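Long-range contact in Cyclase/dehydrase (Mycobacterium smegmatis str. MC2 155, PDB 5Z8O), which is of unknown function but, as a START superfamily protein of the polyketide cyclase/dehydrase and lipid transport family, probably binds a lipid or other hydrophobic ligand: residues Trp30-Arg42 / Arg47-Gly59. Numbering follows the deposited sequence.
Sequences WNPEIKGCWILAR and RPSQLRLDVEIQG
W38 lays the six-membered part of its indole beside the side chain of R52, both pointing the same way. CE3 of W38 lies 3.8 Å from CD of R52, and the ring and guanidinium planes stand 70° apart. D54 meets the edge of the same ring, with its CG 3.6 Å from CZ3 of W38. R52 has CG anti to its backbone nitrogen (chi1 168°) and an extended chain, which brings its head side-on to D54. NE of R52 bonds OD1 of D54 at 2.8 Å, and NH2 takes OD2. R52 also forms a salt bridge with D84, and a hydrogen bond with the carbonyl oxygen of V63, both of the second subunit.

C37, I39, L51 and L53 lie on the other face. CD1 of I39 presses tightly on CG of P48 at 3.5 Å. Farther along, CG2 of I34 touches CD1 of L53, and the two side chains cross at about a right angle. F24 packs on C37, P48 and L51.

Strands 34-42 and 48-57 form an antiparallel hairpin at one edge of the sheet in the START-type helix-grip fold. Two classic bulges interrupt it. K35 N bonds D54 O at 2.9 Å while G36 N reaches that oxygen weakly, and L40 and A41 share Q50 O likewise. At one end, NZ of K35 and OE1 of E56 form a long salt bridge, 3.6 Å; a water bonds OE1 of E56 and, weakly, NZ of K35.

The two faces differ in chemistry: one is apolar and closely packed, the other mixed, with an aromatic ring beside a charged pair. There R52 lies between two carboxylates, D54 and D84 of the second subunit, which probably keep it charged and tie this face to the dimer contact.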
loop_
_atom_site.group_PDB
_atom_site.type_symbol
_atom_site.label_atom_id
_atom_site.label_comp_id
_atom_site.label_asym_id
_atom_site.label_seq_id
_atom_site.Cartn_x
_atom_site.Cartn_y
_atom_site.Cartn_z
ATOM N N TRP B 30 18.636 -7.679 -1.424
ATOM C CA TRP B 30 19.694 -7.351 -2.371
ATOM C C TRP B 30 19.550 -5.962 -2.980
ATOM O O TRP B 30 20.370 -5.586 -3.826
ATOM C CB TRP B 30 19.787 -8.428 -3.468
ATOM C CG TRP B 30 18.511 -8.739 -4.206
ATOM C CD1 TRP B 30 17.516 -9.579 -3.797
ATOM C CD2 TRP B 30 18.128 -8.268 -5.506
ATOM N NE1 TRP B 30 16.520 -9.634 -4.744
ATOM C CE2 TRP B 30 16.872 -8.839 -5.804
ATOM C CE3 TRP B 30 18.713 -7.405 -6.439
ATOM C CZ2 TRP B 30 16.194 -8.576 -6.995
ATOM C CZ3 TRP B 30 18.039 -7.145 -7.622
ATOM C CH2 TRP B 30 16.791 -7.731 -7.889
ATOM N N ASN B 31 18.522 -5.207 -2.606
ATOM C CA ASN B 31 18.375 -3.806 -3.007
ATOM C C ASN B 31 18.466 -2.923 -1.768
ATOM O O ASN B 31 17.552 -2.956 -0.921
ATOM C CB ASN B 31 17.053 -3.581 -3.738
ATOM C CG ASN B 31 16.993 -4.311 -5.062
ATOM O OD1 ASN B 31 16.451 -5.414 -5.154
ATOM N ND2 ASN B 31 17.560 -3.704 -6.098
ATOM N N PRO B 32 19.528 -2.128 -1.604
ATOM C CA PRO B 32 19.683 -1.356 -0.355
ATOM C C PRO B 32 18.586 -0.332 -0.099
ATOM O O PRO B 32 18.267 -0.065 1.067
ATOM C CB PRO B 32 21.049 -0.677 -0.535
ATOM C CG PRO B 32 21.779 -1.542 -1.507
ATOM C CD PRO B 32 20.734 -2.062 -2.449
ATOM N N GLU B 33 17.992 0.241 -1.143
ATOM C CA GLU B 33 16.990 1.288 -0.999
ATOM C C GLU B 33 15.573 0.744 -0.876
ATOM O O GLU B 33 14.641 1.525 -0.669
ATOM C CB GLU B 33 17.056 2.228 -2.203
ATOM C CG GLU B 33 18.420 2.838 -2.428
ATOM C CD GLU B 33 18.702 3.056 -3.899
ATOM O OE1 GLU B 33 17.740 3.283 -4.662
ATOM O OE2 GLU B 33 19.883 2.971 -4.296
ATOM N N ILE B 34 15.398 -0.570 -0.942
ATOM C CA ILE B 34 14.096 -1.202 -0.773
ATOM C C ILE B 34 14.061 -1.810 0.619
ATOM O O ILE B 34 14.820 -2.735 0.927
ATOM C CB ILE B 34 13.832 -2.259 -1.854
ATOM C CG1 ILE B 34 13.763 -1.602 -3.235
ATOM C CG2 ILE B 34 12.556 -3.031 -1.548
ATOM C CD1 ILE B 34 13.515 -2.576 -4.366
ATOM N N LYS B 35 13.206 -1.261 1.479
ATOM C CA LYS B 35 13.135 -1.721 2.858
ATOM C C LYS B 35 12.117 -2.831 3.069
ATOM O O LYS B 35 12.240 -3.588 4.037
ATOM C CB LYS B 35 12.811 -0.541 3.781
ATOM C CG LYS B 35 13.942 0.475 3.913
ATOM C CD LYS B 35 15.301 -0.145 3.603
ATOM C CE LYS B 35 16.424 0.602 4.296
ATOM N NZ LYS B 35 16.942 1.697 3.428
ATOM N N GLY B 36 11.127 -2.952 2.193
ATOM C CA GLY B 36 10.137 -3.999 2.334
ATOM C C GLY B 36 9.382 -4.211 1.045
ATOM O O GLY B 36 9.221 -3.289 0.240
ATOM N N CYS B 37 8.912 -5.437 0.853
ATOM C CA CYS B 37 8.051 -5.751 -0.276
ATOM C C CYS B 37 7.106 -6.852 0.167
ATOM O O CYS B 37 7.550 -7.882 0.681
ATOM C CB CYS B 37 8.855 -6.186 -1.501
ATOM S SG CYS B 37 7.825 -6.494 -2.950
ATOM N N TRP B 38 5.810 -6.631 -0.034
ATOM C CA TRP B 38 4.794 -7.558 0.435
ATOM C C TRP B 38 3.826 -7.878 -0.690
ATOM O O TRP B 38 3.376 -6.982 -1.411
ATOM C CB TRP B 38 4.019 -6.990 1.628
ATOM C CG TRP B 38 4.879 -6.702 2.804
ATOM C CD1 TRP B 38 5.125 -7.524 3.868
ATOM C CD2 TRP B 38 5.591 -5.487 3.060
ATOM N NE1 TRP B 38 5.964 -6.899 4.760
ATOM C CE2 TRP B 38 6.260 -5.646 4.290
ATOM C CE3 TRP B 38 5.733 -4.281 2.364
ATOM C CZ2 TRP B 38 7.060 -4.644 4.839
ATOM C CZ3 TRP B 38 6.524 -3.287 2.914
ATOM C CH2 TRP B 38 7.177 -3.476 4.140
ATOM N N ILE B 39 3.514 -9.160 -0.826
ATOM C CA ILE B 39 2.494 -9.619 -1.762
ATOM C C ILE B 39 1.122 -9.322 -1.167
ATOM O O ILE B 39 0.780 -9.822 -0.089
ATOM C CB ILE B 39 2.664 -11.115 -2.052
ATOM C CG1 ILE B 39 4.070 -11.370 -2.603
ATOM C CG2 ILE B 39 1.590 -11.606 -3.011
ATOM C CD1 ILE B 39 4.382 -12.822 -2.823
ATOM N N LEU B 40 0.344 -8.489 -1.857
ATOM C CA LEU B 40 -0.978 -8.095 -1.377
ATOM C C LEU B 40 -2.091 -8.996 -1.894
ATOM O O LEU B 40 -3.090 -9.201 -1.192
ATOM C CB LEU B 40 -1.276 -6.648 -1.781
ATOM C CG LEU B 40 -0.373 -5.564 -1.190
ATOM C CD1 LEU B 40 -0.764 -4.190 -1.722
ATOM C CD2 LEU B 40 -0.436 -5.586 0.335
ATOM N N ALA B 41 -1.945 -9.530 -3.104
ATOM C CA ALA B 41 -2.962 -10.377 -3.710
ATOM C C ALA B 41 -2.291 -11.292 -4.722
ATOM O O ALA B 41 -1.184 -11.020 -5.193
ATOM C CB ALA B 41 -4.068 -9.550 -4.377
ATOM N N ARG B 42 -2.980 -12.382 -5.054
ATOM C CA ARG B 42 -2.468 -13.385 -5.974
ATOM C C ARG B 42 -3.515 -13.714 -7.026
ATOM O O ARG B 42 -4.720 -13.613 -6.781
ATOM C CB ARG B 42 -2.075 -14.682 -5.233
ATOM C CG ARG B 42 -1.037 -14.487 -4.139
ATOM C CD ARG B 42 -0.772 -15.774 -3.363
ATOM N NE ARG B 42 0.252 -15.565 -2.342
ATOM C CZ ARG B 42 1.556 -15.701 -2.556
ATOM N NH1 ARG B 42 2.000 -16.047 -3.759
ATOM N NH2 ARG B 42 2.417 -15.487 -1.570
ATOM N N ARG B 47 0.337 -16.886 -8.393
ATOM C CA ARG B 47 1.323 -15.870 -8.737
ATOM C C ARG B 47 0.858 -14.511 -8.226
ATOM O O ARG B 47 -0.317 -14.162 -8.389
ATOM C CB ARG B 47 1.559 -15.819 -10.245
ATOM C CG ARG B 47 2.378 -16.992 -10.769
ATOM C CD ARG B 47 2.695 -16.854 -12.248
ATOM N NE ARG B 47 1.498 -16.877 -13.083
ATOM C CZ ARG B 47 1.519 -16.796 -14.411
ATOM N NH1 ARG B 47 2.675 -16.689 -15.051
ATOM N NH2 ARG B 47 0.385 -16.820 -15.100
ATOM N N PRO B 48 1.735 -13.733 -7.595
ATOM C CA PRO B 48 1.323 -12.436 -7.049
ATOM C C PRO B 48 0.731 -11.528 -8.117
ATOM O O PRO B 48 1.238 -11.434 -9.236
ATOM C CB PRO B 48 2.628 -11.860 -6.486
ATOM C CG PRO B 48 3.464 -13.067 -6.190
ATOM C CD PRO B 48 3.126 -14.073 -7.246
ATOM N N SER B 49 -0.363 -10.859 -7.756
ATOM C CA SER B 49 -1.035 -9.923 -8.646
ATOM C C SER B 49 -0.950 -8.478 -8.176
ATOM O O SER B 49 -1.244 -7.568 -8.965
ATOM C CB SER B 49 -2.511 -10.318 -8.813
ATOM O OG SER B 49 -3.184 -10.286 -7.569
ATOM N N GLN B 50 -0.553 -8.239 -6.926
ATOM C CA GLN B 50 -0.454 -6.887 -6.392
ATOM C C GLN B 50 0.600 -6.857 -5.294
ATOM O O GLN B 50 0.661 -7.765 -4.461
ATOM C CB GLN B 50 -1.806 -6.406 -5.844
ATOM C CG GLN B 50 -1.832 -4.935 -5.438
ATOM C CD GLN B 50 -3.148 -4.528 -4.798
ATOM O OE1 GLN B 50 -3.711 -5.264 -3.988
ATOM N NE2 GLN B 50 -3.644 -3.349 -5.161
ATOM N N LEU B 51 1.430 -5.815 -5.300
ATOM C CA LEU B 51 2.532 -5.687 -4.356
ATOM C C LEU B 51 2.482 -4.341 -3.650
ATOM O O LEU B 51 2.011 -3.347 -4.207
ATOM C CB LEU B 51 3.902 -5.813 -5.043
ATOM C CG LEU B 51 4.192 -7.012 -5.938
ATOM C CD1 LEU B 51 5.509 -6.796 -6.677
ATOM C CD2 LEU B 51 4.237 -8.290 -5.112
ATOM N N ARG B 52 3.002 -4.317 -2.424
ATOM C CA ARG B 52 3.420 -3.087 -1.767
ATOM C C ARG B 52 4.942 -3.048 -1.726
ATOM O O ARG B 52 5.579 -4.017 -1.298
ATOM C CB ARG B 52 2.859 -2.983 -0.345
ATOM C CG ARG B 52 3.499 -1.856 0.469
ATOM C CD ARG B 52 2.971 -1.755 1.906
ATOM N NE ARG B 52 3.728 -0.755 2.658
ATOM C CZ ARG B 52 3.312 -0.169 3.778
ATOM N NH1 ARG B 52 2.128 -0.471 4.294
ATOM N NH2 ARG B 52 4.082 0.728 4.380
ATOM N N LEU B 53 5.521 -1.929 -2.161
ATOM C CA LEU B 53 6.967 -1.733 -2.158
ATOM C C LEU B 53 7.283 -0.495 -1.334
ATOM O O LEU B 53 6.780 0.597 -1.627
ATOM C CB LEU B 53 7.508 -1.588 -3.582
ATOM C CG LEU B 53 9.026 -1.456 -3.724
ATOM C CD1 LEU B 53 9.679 -2.829 -3.728
ATOM C CD2 LEU B 53 9.395 -0.672 -4.980
ATOM N N ASP B 54 8.079 -0.675 -0.282
ATOM C CA ASP B 54 8.576 0.419 0.546
ATOM C C ASP B 54 10.018 0.759 0.187
ATOM O O ASP B 54 10.893 -0.111 0.236
ATOM C CB ASP B 54 8.462 0.080 2.031
ATOM C CG ASP B 54 7.051 0.256 2.558
ATOM O OD1 ASP B 54 6.110 0.278 1.738
ATOM O OD2 ASP B 54 6.885 0.390 3.790
ATOM N N VAL B 55 10.258 2.011 -0.198
ATOM C CA VAL B 55 11.594 2.470 -0.551
ATOM C C VAL B 55 11.993 3.528 0.470
ATOM O O VAL B 55 11.143 4.255 0.995
ATOM C CB VAL B 55 11.623 3.033 -1.992
ATOM C CG1 VAL B 55 12.962 3.674 -2.322
ATOM C CG2 VAL B 55 11.292 1.936 -2.994
ATOM N N GLU B 56 13.291 3.605 0.767
ATOM C CA GLU B 56 13.827 4.633 1.651
ATOM C C GLU B 56 15.015 5.314 0.991
ATOM O O GLU B 56 15.969 4.641 0.583
ATOM C CB GLU B 56 14.243 4.052 3.005
ATOM C CG GLU B 56 14.476 5.114 4.069
ATOM C CD GLU B 56 14.955 4.535 5.386
ATOM O OE1 GLU B 56 16.185 4.474 5.598
ATOM O OE2 GLU B 56 14.102 4.142 6.210
ATOM N N ILE B 57 14.977 6.643 0.924
ATOM C CA ILE B 57 16.053 7.433 0.336
ATOM C C ILE B 57 16.344 8.601 1.267
ATOM O O ILE B 57 15.459 9.425 1.525
ATOM C CB ILE B 57 15.696 7.934 -1.073
ATOM C CG1 ILE B 57 15.560 6.752 -2.035
ATOM C CG2 ILE B 57 16.751 8.910 -1.567
ATOM C CD1 ILE B 57 14.968 7.116 -3.377
ATOM N N GLN B 58 17.581 8.671 1.767
ATOM C CA GLN B 58 17.982 9.675 2.757
ATOM C C GLN B 58 17.084 9.623 3.988
ATOM O O GLN B 58 16.704 10.653 4.547
ATOM C CB GLN B 58 17.993 11.086 2.161
ATOM C CG GLN B 58 19.072 11.327 1.123
ATOM C CD GLN B 58 19.105 12.772 0.653
ATOM O OE1 GLN B 58 18.699 13.681 1.377
ATOM N NE2 GLN B 58 19.582 12.987 -0.568
ATOM N N GLY B 59 16.732 8.411 4.412
ATOM C CA GLY B 59 15.821 8.241 5.521
ATOM C C GLY B 59 14.377 8.571 5.224
ATOM O O GLY B 59 13.533 8.437 6.118
HETATM O O HOH W 1 17.834 4.749 2.823
HETATM O O HOH W 2 -5.813 -10.626 -7.776
#